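Local coordinates for protein importin-95 (PDB 4XRI) that probably carries cargo proteins into the nucleus as a flexible HEAT-repeat transport receptor whose family generally binds a small GTPase, at residues D544-V549 with V594-K599; S551-I556 with A602-R607. The protein carries 2 engineered substitutions. All blocks are in the same frame, centred on the assembly; numbering follows the deposited sequence.

Interaction 1: D544-V549 with V594-K599; sequences DSLSAV and VQRLDK
R596, near the end of helix 573-597, lays its guanidinium against L546 in the first turn of helix 546-567. Methyl CD2 of L546 sits 3.8 Å from NH1 of R596, above one face of the flat group but displaced toward its rim, and the two side chains run nearly perpendicular. The arginine leaves with CG anti to the backbone N (chi1 -170°) and bends at chi2 (57°), which swings its end across the leucine. There NH2 is hydrogen-bonded to the carbonyl O of A541 and to OD1 of N543, both just ahead of the 544-549 segment.

The next residue, L597, provides the buried apolar part. Its CG lies 3.8 Å from CG1 of V549, the two side chains passing each other in antiparallel fashion. Both methyls of L597, CD1 and CD2, are 4.1 Å from that same CG1 of V549. Its CD2 also reaches over to L546, 3.5 Å from that residue's carbonyl O and 4.1 Å from CD2 of L546.

No hydrogen bond joins the two segments themselves. The direct contact between them is therefore one of van der Waals packing among L546, V549 and L597, to which the arginine's bonds to A541 and N543 add a polar tie. Those bonds steady its planar group over the leucine methyl and give a charged residue both an apolar surface and polar acceptors.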
ATOM      1  N   ASP A 544       9.623 -35.876  -7.696  1.00 54.44           N
ATOM      2  CA  ASP A 544       9.214 -37.125  -7.062  1.00 58.74           C
ATOM      3  C   ASP A 544       7.777 -37.050  -6.549  1.00 60.42           C
ATOM      4  O   ASP A 544       7.139 -38.078  -6.312  1.00 61.74           O
ATOM      5  CB  ASP A 544      10.159 -37.481  -5.910  1.00 65.79           C
ATOM      6  CG  ASP A 544      11.448 -38.130  -6.385  1.00 75.42           C
ATOM      7  OD1 ASP A 544      12.068 -38.865  -5.589  1.00 69.48           O
ATOM      8  OD2 ASP A 544      11.840 -37.905  -7.551  1.00 76.76           O
ATOM      9  N   SER A 545       7.277 -35.831  -6.383  1.00 56.66           N
ATOM     10  CA  SER A 545       5.949 -35.609  -5.820  1.00 60.23           C
ATOM     11  C   SER A 545       4.880 -35.360  -6.883  1.00 58.34           C
ATOM     12  O   SER A 545       3.715 -35.137  -6.554  1.00 49.81           O
ATOM     13  CB  SER A 545       5.979 -34.423  -4.852  1.00 53.68           C
ATOM     14  OG  SER A 545       6.728 -34.711  -3.685  1.00 48.18           O
ATOM     15  N   LEU A 546       5.273 -35.399  -8.153  1.00 60.56           N
ATOM     16  CA  LEU A 546       4.369 -35.032  -9.244  1.00 56.23           C
ATOM     17  C   LEU A 546       3.106 -35.890  -9.305  1.00 48.00           C
ATOM     18  O   LEU A 546       2.015 -35.378  -9.550  1.00 49.15           O
ATOM     19  CB  LEU A 546       5.100 -35.105 -10.583  1.00 54.64           C
ATOM     20  CG  LEU A 546       6.022 -33.924 -10.878  1.00 50.86           C
ATOM     21  CD1 LEU A 546       6.559 -34.010 -12.294  1.00 52.14           C
ATOM     22  CD2 LEU A 546       5.294 -32.609 -10.658  1.00 58.15           C
ATOM     23  N   SER A 547       3.257 -37.191  -9.080  1.00 51.35           N
ATOM     24  CA  SER A 547       2.115 -38.096  -9.078  1.00 50.27           C
ATOM     25  C   SER A 547       1.159 -37.762  -7.936  1.00 47.95           C
ATOM     26  O   SER A 547      -0.059 -37.888  -8.073  1.00 55.99           O
ATOM     27  CB  SER A 547       2.589 -39.545  -8.977  1.00 53.05           C
ATOM     28  OG  SER A 547       3.607 -39.680  -8.000  1.00 64.20           O
ATOM     29  N   ALA A 548       1.725 -37.324  -6.815  1.00 48.02           N
ATOM     30  CA  ALA A 548       0.934 -36.895  -5.667  1.00 50.44           C
ATOM     31  C   ALA A 548       0.156 -35.623  -5.998  1.00 51.05           C
ATOM     32  O   ALA A 548      -1.020 -35.499  -5.659  1.00 47.49           O
ATOM     33  CB  ALA A 548       1.831 -36.676  -4.450  1.00 50.22           C
ATOM     34  N   VAL A 549       0.823 -34.682  -6.664  1.00 49.19           N
ATOM     35  CA  VAL A 549       0.191 -33.450  -7.135  1.00 52.15           C
ATOM     36  C   VAL A 549      -0.972 -33.757  -8.074  1.00 48.82           C
ATOM     37  O   VAL A 549      -2.032 -33.128  -8.003  1.00 43.82           O
ATOM     38  CB  VAL A 549       1.205 -32.543  -7.868  1.00 49.50           C
ATOM     39  CG1 VAL A 549       0.506 -31.348  -8.504  1.00 44.91           C
ATOM     40  CG2 VAL A 549       2.290 -32.085  -6.915  1.00 40.76           C
ATOM     41  N   VAL A 594      -1.935 -27.146 -11.640  1.00 44.27           N
ATOM     42  CA  VAL A 594      -1.879 -27.009 -13.091  1.00 42.80           C
ATOM     43  C   VAL A 594      -0.504 -26.522 -13.535  1.00 35.60           C
ATOM     44  O   VAL A 594       0.130 -27.129 -14.403  1.00 42.18           O
ATOM     45  CB  VAL A 594      -2.956 -26.040 -13.621  1.00 41.92           C
ATOM     46  CG1 VAL A 594      -2.733 -25.765 -15.101  1.00 34.13           C
ATOM     47  CG2 VAL A 594      -4.356 -26.608 -13.389  1.00 29.51           C
ATOM     48  N   GLN A 595      -0.050 -25.426 -12.931  1.00 37.25           N
ATOM     49  CA  GLN A 595       1.268 -24.865 -13.232  1.00 40.12           C
ATOM     50  C   GLN A 595       2.388 -25.857 -12.938  1.00 52.26           C
ATOM     51  O   GLN A 595       3.333 -25.988 -13.719  1.00 50.66           O
ATOM     52  CB  GLN A 595       1.510 -23.577 -12.438  1.00 41.38           C
ATOM     53  CG  GLN A 595       0.667 -22.397 -12.881  1.00 61.26           C
ATOM     54  CD  GLN A 595       1.095 -21.094 -12.227  1.00 71.02           C
ATOM     55  OE1 GLN A 595       0.263 -20.332 -11.732  1.00 65.54           O
ATOM     56  NE2 GLN A 595       2.399 -20.831 -12.228  1.00 77.70           N
ATOM     57  N   ARG A 596       2.270 -26.556 -11.815  1.00 44.65           N
ATOM     58  CA  ARG A 596       3.303 -27.489 -11.388  1.00 43.21           C
ATOM     59  C   ARG A 596       3.374 -28.712 -12.303  1.00 44.62           C
ATOM     60  O   ARG A 596       4.456 -29.229 -12.578  1.00 47.95           O
ATOM     61  CB  ARG A 596       3.063 -27.937  -9.947  1.00 40.78           C
ATOM     62  CG  ARG A 596       4.223 -28.724  -9.364  1.00 43.55           C
ATOM     63  CD  ARG A 596       5.512 -27.922  -9.436  1.00 38.95           C
ATOM     64  NE  ARG A 596       6.682 -28.737  -9.113  1.00 44.69           N
ATOM     65  CZ  ARG A 596       7.412 -29.392 -10.010  1.00 50.66           C
ATOM     66  NH1 ARG A 596       7.098 -29.331 -11.297  1.00 45.73           N
ATOM     67  NH2 ARG A 596       8.459 -30.111  -9.620  1.00 48.27           N
ATOM     68  N   LEU A 597       2.222 -29.182 -12.768  1.00 44.06           N
ATOM     69  CA  LEU A 597       2.176 -30.376 -13.603  1.00 45.02           C
ATOM     70  C   LEU A 597       2.502 -30.043 -15.056  1.00 45.73           C
ATOM     71  O   LEU A 597       3.022 -30.888 -15.786  1.00 50.79           O
ATOM     72  CB  LEU A 597       0.802 -31.044 -13.510  1.00 49.89           C
ATOM     73  CG  LEU A 597       0.528 -31.841 -12.233  1.00 57.16           C
ATOM     74  CD1 LEU A 597      -0.919 -32.308 -12.178  1.00 64.42           C
ATOM     75  CD2 LEU A 597       1.475 -33.031 -12.121  1.00 44.37           C
ATOM     76  N   ASP A 598       2.210 -28.804 -15.457  1.00 42.99           N
ATOM     77  CA  ASP A 598       2.389 -28.355 -16.837  1.00 46.65           C
ATOM     78  C   ASP A 598       1.668 -29.288 -17.807  1.00 50.22           C
ATOM     79  O   ASP A 598       0.473 -29.534 -17.656  1.00 41.83           O
ATOM     80  CB  ASP A 598       3.876 -28.256 -17.190  1.00 55.03           C
ATOM     81  CG  ASP A 598       4.132 -27.362 -18.392  1.00 58.18           C
ATOM     82  OD1 ASP A 598       3.315 -26.453 -18.640  1.00 54.57           O
ATOM     83  OD2 ASP A 598       5.144 -27.574 -19.091  1.00 64.55           O
ATOM     84  N   LYS A 599       2.400 -29.810 -18.789  1.00 47.29           N
ATOM     85  CA  LYS A 599       1.828 -30.650 -19.842  1.00 48.44           C
ATOM     86  C   LYS A 599       1.084 -31.873 -19.307  1.00 43.07           C
ATOM     87  O   LYS A 599       0.156 -32.374 -19.942  1.00 44.02           O
ATOM     88  CB  LYS A 599       2.929 -31.110 -20.798  1.00 62.70           C
ATOM     89  CG  LYS A 599       3.578 -29.992 -21.591  1.00 72.91           C
ATOM     90  CD  LYS A 599       2.689 -29.541 -22.732  1.00 81.95           C
ATOM     91  CE  LYS A 599       3.340 -28.418 -23.515  1.00 85.89           C
ATOM     92  NZ  LYS A 599       4.701 -28.799 -23.982  1.00 89.78           N
TER

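Interaction 2: S551-I556 with A602-R607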
ATOM      1  N   SER A 551      -2.762 -36.590  -8.134  1.00 46.75           N
ATOM      2  CA  SER A 551      -3.818 -37.112  -7.268  1.00 52.06           C
ATOM      3  C   SER A 551      -4.529 -35.997  -6.504  1.00 45.69           C
ATOM      4  O   SER A 551      -5.750 -36.015  -6.354  1.00 46.62           O
ATOM      5  CB  SER A 551      -3.247 -38.133  -6.280  1.00 61.58           C
ATOM      6  OG  SER A 551      -2.859 -39.327  -6.938  1.00 71.52           O
ATOM      7  N   LEU A 552      -3.754 -35.031  -6.020  1.00 44.24           N
ATOM      8  CA  LEU A 552      -4.307 -33.885  -5.307  1.00 44.57           C
ATOM      9  C   LEU A 552      -5.236 -33.062  -6.194  1.00 44.56           C
ATOM     10  O   LEU A 552      -6.304 -32.627  -5.757  1.00 43.33           O
ATOM     11  CB  LEU A 552      -3.188 -32.993  -4.771  1.00 48.76           C
ATOM     12  CG  LEU A 552      -3.678 -31.672  -4.169  1.00 44.84           C
ATOM     13  CD1 LEU A 552      -4.564 -31.943  -2.969  1.00 52.13           C
ATOM     14  CD2 LEU A 552      -2.523 -30.763  -3.792  1.00 38.66           C
ATOM     15  N   SER A 553      -4.822 -32.856  -7.441  1.00 45.71           N
ATOM     16  CA  SER A 553      -5.603 -32.075  -8.393  1.00 42.26           C
ATOM     17  C   SER A 553      -6.996 -32.671  -8.583  1.00 40.58           C
ATOM     18  O   SER A 553      -7.968 -31.944  -8.779  1.00 42.36           O
ATOM     19  CB  SER A 553      -4.882 -31.988  -9.739  1.00 40.29           C
ATOM     20  OG  SER A 553      -4.985 -33.208 -10.454  1.00 49.69           O
ATOM     21  N   THR A 554      -7.083 -33.997  -8.519  1.00 39.76           N
ATOM     22  CA  THR A 554      -8.360 -34.697  -8.645  1.00 46.99           C
ATOM     23  C   THR A 554      -9.261 -34.450  -7.437  1.00 43.46           C
ATOM     24  O   THR A 554     -10.464 -34.235  -7.585  1.00 48.53           O
ATOM     25  CB  THR A 554      -8.157 -36.217  -8.806  1.00 50.66           C
ATOM     26  OG1 THR A 554      -7.361 -36.477  -9.966  1.00 48.53           O
ATOM     27  CG2 THR A 554      -9.498 -36.927  -8.951  1.00 42.46           C
ATOM     28  N   VAL A 555      -8.674 -34.494  -6.244  1.00 39.38           N
ATOM     29  CA  VAL A 555      -9.414 -34.215  -5.020  1.00 41.99           C
ATOM     30  C   VAL A 555      -9.936 -32.781  -5.032  1.00 40.43           C
ATOM     31  O   VAL A 555     -11.103 -32.530  -4.730  1.00 42.42           O
ATOM     32  CB  VAL A 555      -8.548 -34.422  -3.758  1.00 46.18           C
ATOM     33  CG1 VAL A 555      -9.332 -34.024  -2.512  1.00 44.32           C
ATOM     34  CG2 VAL A 555      -8.072 -35.863  -3.662  1.00 54.29           C
ATOM     35  N   ILE A 556      -9.056 -31.847  -5.382  1.00 42.20           N
ATOM     36  CA  ILE A 556      -9.414 -30.435  -5.472  1.00 40.17           C
ATOM     37  C   ILE A 556     -10.545 -30.218  -6.469  1.00 42.54           C
ATOM     38  O   ILE A 556     -11.484 -29.466  -6.208  1.00 41.26           O
ATOM     39  CB  ILE A 556      -8.204 -29.574  -5.888  1.00 41.43           C
ATOM     40  CG1 ILE A 556      -7.113 -29.634  -4.817  1.00 44.30           C
ATOM     41  CG2 ILE A 556      -8.624 -28.136  -6.131  1.00 36.57           C
ATOM     42  CD1 ILE A 556      -7.575 -29.208  -3.441  1.00 42.32           C
ATOM     43  N   ALA A 602      -2.926 -32.396 -18.860  1.00 40.49           N
ATOM     44  CA  ALA A 602      -3.803 -32.571 -20.020  1.00 40.04           C
ATOM     45  C   ALA A 602      -4.971 -33.560 -19.846  1.00 45.16           C
ATOM     46  O   ALA A 602      -6.087 -33.256 -20.269  1.00 47.48           O
ATOM     47  CB  ALA A 602      -2.964 -32.978 -21.233  1.00 52.16           C
ATOM     48  N   PRO A 603      -4.734 -34.741 -19.233  1.00 46.18           N
ATOM     49  CA  PRO A 603      -5.867 -35.667 -19.101  1.00 49.15           C
ATOM     50  C   PRO A 603      -7.035 -35.146 -18.262  1.00 44.46           C
ATOM     51  O   PRO A 603      -8.140 -35.676 -18.376  1.00 51.08           O
ATOM     52  CB  PRO A 603      -5.235 -36.891 -18.427  1.00 54.06           C
ATOM     53  CG  PRO A 603      -3.821 -36.850 -18.841  1.00 54.75           C
ATOM     54  CD  PRO A 603      -3.469 -35.393 -18.846  1.00 51.73           C
ATOM     55  N   GLN A 604      -6.803 -34.129 -17.442  1.00 43.16           N
ATOM     56  CA  GLN A 604      -7.866 -33.592 -16.602  1.00 49.67           C
ATOM     57  C   GLN A 604      -8.389 -32.256 -17.120  1.00 45.12           C
ATOM     58  O   GLN A 604      -9.208 -31.609 -16.471  1.00 39.95           O
ATOM     59  CB  GLN A 604      -7.378 -33.442 -15.162  1.00 46.14           C
ATOM     60  CG  GLN A 604      -7.158 -34.767 -14.453  1.00 52.67           C
ATOM     61  CD  GLN A 604      -6.985 -34.611 -12.957  1.00 63.20           C
ATOM     62  OE1 GLN A 604      -7.914 -34.855 -12.187  1.00 66.27           O
ATOM     63  NE2 GLN A 604      -5.795 -34.197 -12.537  1.00 66.96           N
ATOM     64  N   GLY A 605      -7.919 -31.857 -18.299  1.00 45.57           N
ATOM     65  CA  GLY A 605      -8.308 -30.594 -18.903  1.00 35.52           C
ATOM     66  C   GLY A 605      -9.805 -30.428 -19.096  1.00 41.45           C
ATOM     67  O   GLY A 605     -10.363 -29.375 -18.793  1.00 37.72           O
ATOM     68  N   ASP A 606     -10.452 -31.470 -19.612  1.00 39.59           N
ATOM     69  CA  ASP A 606     -11.895 -31.444 -19.849  1.00 39.60           C
ATOM     70  C   ASP A 606     -12.682 -31.227 -18.561  1.00 42.53           C
ATOM     71  O   ASP A 606     -13.598 -30.404 -18.512  1.00 44.81           O
ATOM     72  CB  ASP A 606     -12.350 -32.742 -20.519  1.00 37.40           C
ATOM     73  CG  ASP A 606     -11.992 -32.797 -21.994  1.00 50.97           C
ATOM     74  OD1 ASP A 606     -11.212 -31.937 -22.458  1.00 45.60           O
ATOM     75  OD2 ASP A 606     -12.491 -33.709 -22.686  1.00 52.06           O
ATOM     76  N   ARG A 607     -12.319 -31.974 -17.524  1.00 39.32           N
ATOM     77  CA  ARG A 607     -12.975 -31.865 -16.227  1.00 40.60           C
ATOM     78  C   ARG A 607     -12.768 -30.483 -15.619  1.00 39.25           C
ATOM     79  O   ARG A 607     -13.688 -29.901 -15.044  1.00 44.53           O
ATOM     80  CB  ARG A 607     -12.451 -32.943 -15.278  1.00 42.56           C
ATOM     81  CG  ARG A 607     -13.179 -33.000 -13.947  1.00 41.78           C
ATOM     82  CD  ARG A 607     -12.693 -34.166 -13.108  1.00 46.03           C
ATOM     83  NE  ARG A 607     -13.498 -34.339 -11.903  1.00 45.66           N
ATOM     84  CZ  ARG A 607     -13.300 -35.295 -11.002  1.00 51.31           C
ATOM     85  NH1 ARG A 607     -12.317 -36.168 -11.170  1.00 48.91           N
ATOM     86  NH2 ARG A 607     -14.082 -35.378  -9.935  1.00 50.12           N
TER
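The side-chain amide of Q604, at the N-cap position of helix 605-616, reaches two consecutive hydroxyls on helix 546-567. The glutamine chain runs out extended beyond CG (chi2 -167°), carrying the amide between backbones whose nearest CA atoms, those of T554 and Q604, are 8.0 Å apart. OG1 of T554 donates to OE1 of Q604 over 2.8 Å, approaching from above the carbonyl plane, 41° out of it. On the amide's nitrogen side, NE2 of Q604 is modelled only 2.4 Å from OG of S553; a bond there is plausible, but its exact geometry is doubtful. The serine hydroxyl also bonds to the carbonyl O of A550, one turn back.

Past this close polar grip the contact thins out at R607, which is partly exposed. Its long, extended side chain crosses T554 at about a right angle, with NH1 of R607 3.7 Å from CG2 of T554 and O of T554 over one guanidinium face. The stronger tie of R607 is a salt bridge from NE to E561, farther along helix 546-567.

Helix 573-597 backs the buried side, S553 meeting its T593, while L557 of helix 546-567 touches both Q604 and R607. On another flank of that helix, L552 packs against helices 503-516 and 524-539.

How the interactions relate
Both interactions use helix 546-567, at successive positions along it, and their centres lie 10 Å apart. Interaction 1 pairs its first turn with the end of helix 573-597; interaction 2 pairs the following turns with the start of helix 605-616, the next helix in the chain. The segments therefore alternate in sequence, and the short connection after L597 carries the chain from one contact to the other. Their chemistry differs: mainly apolar in interaction 1, mainly polar in interaction 2. Lying about 34 and 36 Å from the chain's centre, on the same side of it, they bring two consecutive helices of the superhelical stack against one shared helix.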